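Side-chain contacts in transcriptional repressor PagR (Bacillus anthracis, PDB 2ZKZ), which represses expression of the pagA and atxA genes as a dimeric DNA-binding regulator of the ArsR family: residues I32-E35 and L36-H39; Q55-V58 and S59-C63. All coordinates share one frame; numbering follows the deposited sequence.

Interaction 1 (I32-E35 and L36-H39)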
loop_
_atom_site.group_PDB
_atom_site.type_symbol
_atom_site.label_atom_id
_atom_site.label_comp_id
_atom_site.label_asym_id
_atom_site.label_seq_id
_atom_site.Cartn_x
_atom_site.Cartn_y
_atom_site.Cartn_z
ATOM N N ILE A 32 -12.207 -6.186 2.017
ATOM C CA ILE A 32 -12.134 -7.172 3.089
ATOM C C ILE A 32 -11.507 -6.548 4.334
ATOM O O ILE A 32 -12.040 -6.675 5.435
ATOM C CB ILE A 32 -11.317 -8.409 2.645
ATOM C CG1 ILE A 32 -12.082 -9.157 1.552
ATOM C CG2 ILE A 32 -11.023 -9.312 3.839
ATOM C CD1 ILE A 32 -11.329 -10.353 0.950
ATOM N N VAL A 33 -10.382 -5.862 4.164
ATOM C CA VAL A 33 -9.729 -5.235 5.308
ATOM C C VAL A 33 -10.636 -4.198 5.966
ATOM O O VAL A 33 -10.723 -4.126 7.198
ATOM C CB VAL A 33 -8.398 -4.560 4.900
ATOM C CG1 VAL A 33 -7.792 -3.838 6.099
ATOM C CG2 VAL A 33 -7.435 -5.606 4.370
ATOM N N ASN A 34 -11.303 -3.384 5.155
ATOM C CA ASN A 34 -12.207 -2.368 5.694
ATOM C C ASN A 34 -13.310 -3.037 6.533
ATOM O O ASN A 34 -13.641 -2.582 7.627
ATOM C CB ASN A 34 -12.855 -1.572 4.557
ATOM C CG ASN A 34 -13.609 -0.356 5.062
ATOM O OD1 ASN A 34 -14.784 -0.160 4.748
ATOM N ND2 ASN A 34 -12.933 0.469 5.850
ATOM N N GLU A 35 -13.873 -4.122 6.012
ATOM C CA GLU A 35 -14.930 -4.841 6.721
ATOM C C GLU A 35 -14.448 -5.405 8.058
ATOM O O GLU A 35 -15.170 -5.354 9.057
ATOM C CB GLU A 35 -15.477 -5.975 5.855
ATOM C CG GLU A 35 -16.289 -5.526 4.654
ATOM C CD GLU A 35 -17.488 -4.674 5.030
ATOM O OE1 GLU A 35 -18.133 -4.955 6.063
ATOM O OE2 GLU A 35 -17.802 -3.730 4.279
ATOM N N LEU A 36 -13.238 -5.956 8.077
ATOM C CA LEU A 36 -12.684 -6.505 9.308
ATOM C C LEU A 36 -12.393 -5.382 10.293
ATOM O O LEU A 36 -12.448 -5.572 11.502
ATOM C CB LEU A 36 -11.408 -7.295 9.015
ATOM C CG LEU A 36 -11.680 -8.653 8.366
ATOM C CD1 LEU A 36 -10.373 -9.300 7.902
ATOM C CD2 LEU A 36 -12.403 -9.541 9.375
ATOM N N TYR A 37 -12.081 -4.207 9.762
ATOM C CA TYR A 37 -11.808 -3.051 10.595
ATOM C C TYR A 37 -13.104 -2.642 11.295
ATOM O O TYR A 37 -13.105 -2.295 12.477
ATOM C CB TYR A 37 -11.278 -1.902 9.728
ATOM C CG TYR A 37 -11.336 -0.547 10.385
ATOM C CD1 TYR A 37 -10.608 -0.274 11.541
ATOM C CD2 TYR A 37 -12.147 0.459 9.862
ATOM C CE1 TYR A 37 -10.688 0.966 12.162
ATOM C CE2 TYR A 37 -12.235 1.704 10.475
ATOM C CZ TYR A 37 -11.505 1.949 11.622
ATOM O OH TYR A 37 -11.602 3.178 12.230
ATOM N N LYS A 38 -14.205 -2.709 10.558
ATOM C CA LYS A 38 -15.514 -2.340 11.083
ATOM C C LYS A 38 -16.168 -3.410 11.959
ATOM O O LYS A 38 -16.781 -3.087 12.976
ATOM C CB LYS A 38 -16.458 -1.987 9.929
ATOM C CG LYS A 38 -16.078 -0.714 9.180
ATOM C CD LYS A 38 -17.104 -0.363 8.110
ATOM C CE LYS A 38 -17.172 -1.429 7.026
ATOM N NZ LYS A 38 -18.289 -1.191 6.070
ATOM N N HIS A 39 -16.031 -4.677 11.573
ATOM C CA HIS A 39 -16.642 -5.774 12.320
ATOM C C HIS A 39 -15.711 -6.558 13.245
ATOM O O HIS A 39 -16.164 -7.434 13.994
ATOM C CB HIS A 39 -17.326 -6.727 11.342
ATOM C CG HIS A 39 -18.372 -6.067 10.503
ATOM N ND1 HIS A 39 -18.238 -5.894 9.141
ATOM C CD2 HIS A 39 -19.567 -5.525 10.836
ATOM C CE1 HIS A 39 -19.307 -5.275 8.672
ATOM N NE2 HIS A 39 -20.128 -5.038 9.679
#
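Glu35 reaches across to Lys38 on the last turns of helix 27-39, a worked example of i to i+3 side-chain pairing along a helix of the winged helix-turn-helix fold of the ArsR family. The ionic part is a salt bridge, Glu35 OE2 to Lys38 NZ at 3.1 Å. The ammonium arrives from above the carboxylate plane, 45° out of it. Both chains fold over to meet: Glu35 bends at chi2, and Lys38 bends at chi3 (-64°), which brings the lysine tip back over the preceding turn. On the way Lys38 CE passes Asn34 OD1 at 3.5 Å, while the salt-bridge partner of the ammonium is Glu35 OE2.

Among the apolar contacts, Ile32 and Leu36, an i to i+4 pair, lie side by side, one turn apart and pointing the same way, with Ile32 CG2 4.1 Å from Leu36 CD1. They belong to the buried face of the helix, where both also touch Leu70, while Ile32 continues onto Leu51 and Met65. On another face Asn34 ND2 lies 4.1 Å from CD2 of Tyr37, the amide plane moderately inclined to the ring; helix 86-95 packs here, Ile92 against Asn34 and Lys93 against Tyr37.

Backbone bonds from Leu36, Tyr37, Lys38 and His39 back to the carbonyls four residues earlier carry the helix to its end. Glu35 O accepts the last of them, from His39 N at 2.7 Å, and the imidazole turns back over the same acceptor: His39 ND1 makes a second, weak hydrogen bond to Glu35 O, 3.1 Å long with an N-H...O angle of only 121°.

Interaction 2 (Q55-V58 and S59-C63)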
loop_
_atom_site.group_PDB
_atom_site.type_symbol
_atom_site.label_atom_id
_atom_site.label_comp_id
_atom_site.label_asym_id
_atom_site.label_seq_id
_atom_site.Cartn_x
_atom_site.Cartn_y
_atom_site.Cartn_z
ATOM N N GLN A 55 -17.247 -17.931 -3.554
ATOM C CA GLN A 55 -16.438 -18.406 -2.437
ATOM C C GLN A 55 -15.012 -18.670 -2.906
ATOM O O GLN A 55 -14.059 -18.535 -2.139
ATOM C CB GLN A 55 -17.019 -19.692 -1.832
ATOM C CG GLN A 55 -16.154 -20.262 -0.707
ATOM C CD GLN A 55 -16.804 -21.413 0.039
ATOM O OE1 GLN A 55 -17.845 -21.248 0.681
ATOM N NE2 GLN A 55 -16.186 -22.589 -0.036
ATOM N N SER A 56 -14.878 -19.045 -4.173
ATOM C CA SER A 56 -13.575 -19.331 -4.754
ATOM C C SER A 56 -12.710 -18.073 -4.770
ATOM O O SER A 56 -11.539 -18.105 -4.391
ATOM C CB SER A 56 -13.751 -19.862 -6.178
ATOM O OG SER A 56 -12.497 -20.060 -6.805
ATOM N N THR A 57 -13.297 -16.968 -5.212
ATOM C CA THR A 57 -12.590 -15.698 -5.283
ATOM C C THR A 57 -12.196 -15.208 -3.893
ATOM O O THR A 57 -11.052 -14.809 -3.676
ATOM C CB THR A 57 -13.457 -14.617 -5.969
ATOM O OG1 THR A 57 -13.824 -15.065 -7.279
ATOM C CG2 THR A 57 -12.689 -13.309 -6.093
ATOM N N VAL A 58 -13.143 -15.249 -2.960
ATOM C CA VAL A 58 -12.904 -14.801 -1.592
ATOM C C VAL A 58 -11.825 -15.624 -0.900
ATOM O O VAL A 58 -10.948 -15.069 -0.240
ATOM C CB VAL A 58 -14.198 -14.862 -0.745
ATOM C CG1 VAL A 58 -13.900 -14.487 0.690
ATOM C CG2 VAL A 58 -15.239 -13.921 -1.325
ATOM N N SER A 59 -11.896 -16.944 -1.054
ATOM C CA SER A 59 -10.917 -17.836 -0.444
ATOM C C SER A 59 -9.505 -17.551 -0.945
ATOM O O SER A 59 -8.546 -17.615 -0.177
ATOM C CB SER A 59 -11.273 -19.300 -0.734
ATOM O OG SER A 59 -12.490 -19.659 -0.103
ATOM N N GLN A 60 -9.375 -17.251 -2.234
ATOM C CA GLN A 60 -8.064 -16.966 -2.803
ATOM C C GLN A 60 -7.483 -15.678 -2.220
ATOM O O GLN A 60 -6.290 -15.600 -1.937
ATOM C CB GLN A 60 -8.143 -16.835 -4.322
ATOM C CG GLN A 60 -6.777 -16.701 -4.962
ATOM C CD GLN A 60 -6.838 -16.284 -6.416
ATOM O OE1 GLN A 60 -5.809 -16.165 -7.077
ATOM N NE2 GLN A 60 -8.045 -16.053 -6.922
ATOM N N HIS A 61 -8.322 -14.658 -2.067
ATOM C CA HIS A 61 -7.860 -13.405 -1.487
ATOM C C HIS A 61 -7.415 -13.654 -0.049
ATOM O O HIS A 61 -6.336 -13.215 0.362
ATOM C CB HIS A 61 -8.975 -12.356 -1.528
ATOM C CG HIS A 61 -9.121 -11.694 -2.862
ATOM N ND1 HIS A 61 -10.345 -11.470 -3.455
ATOM C CD2 HIS A 61 -8.192 -11.217 -3.723
ATOM C CE1 HIS A 61 -10.162 -10.886 -4.627
ATOM N NE2 HIS A 61 -8.864 -10.723 -4.813
ATOM N N LEU A 62 -8.238 -14.365 0.719
ATOM C CA LEU A 62 -7.891 -14.654 2.110
ATOM C C LEU A 62 -6.596 -15.451 2.203
ATOM O O LEU A 62 -5.776 -15.217 3.090
ATOM C CB LEU A 62 -9.033 -15.406 2.801
ATOM C CG LEU A 62 -10.292 -14.567 3.052
ATOM C CD1 LEU A 62 -11.441 -15.460 3.499
ATOM C CD2 LEU A 62 -10.001 -13.503 4.101
ATOM N N CYS A 63 -6.409 -16.383 1.276
ATOM C CA CYS A 63 -5.208 -17.206 1.262
ATOM C C CYS A 63 -3.969 -16.333 1.066
ATOM O O CYS A 63 -2.981 -16.467 1.782
ATOM C CB CYS A 63 -5.304 -18.238 0.139
ATOM S SG CYS A 63 -3.902 -19.348 0.056
#
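Ser59 grips Gln55 twice, through its backbone and through its side chain. Ser59 N donates to Gln55 O at 2.9 Å and Ser59 OG to the same oxygen at 2.8 Å, the two donors coming from opposite faces of the carbonyl plane. The hydroxyl can do this because OG stands beside its own backbone N (chi1 -66°) and folds back over the preceding turn, a common way for a serine inside a helix to satisfy its hydroxyl.

Gln60 follows with a longer backbone bond, Gln60 N to Ser56 O at 3.2 Å, while its extended side chain leads out to an exposed position. Helix 55-65 is the second helix of the predicted helix-turn-helix, the one that in ArsR-family repressors serves as the recognition helix, and the exposed Gln55, Ser56 and Gln60 are consistent with such a role.

His61 lies alongside Thr57, both side chains pointing the same way. Thr57 CG2 comes within 3.8 Å of His61 CE1, a methyl-to-ring van der Waals contact, and the backbones are joined by His61 N to Thr57 O. Beyond this pair the His61 side chain packs on Met28 and Arg29 of helix 27-39.

Leu62 turns to the buried side. It lies beside Val58, pointing the same way, with Leu62 CD1 3.9 Å from Val58 CG1, and the backbones are joined by Leu62 N to Val58 O, a bond close to straight at 169°. Helix 44-51 receives both residues, Ile47 and Ile48 meeting Val58, and Val44 meeting the isobutyl group of Leu62.

Interaction 1 comes first along the chain, on helix 27-39, and interaction 2 follows on helix 55-65, after helix 44-51; their centres are about 16 Å apart. They meet directly where Ile32 CD1 packs on His61 CB at 4.0 Å. Helix 44-51 is a shared neighbour, touched by Ile32, Glu35 and His39 of interaction 1 and by Gln55, Val58 and Leu62 of interaction 2, and Leu70 in the following loop touches residues of both. The three helices thus form one compact unit, in which helix 27-39 of interaction 1 packs against the helix of interaction 2 that is probably presented to DNA.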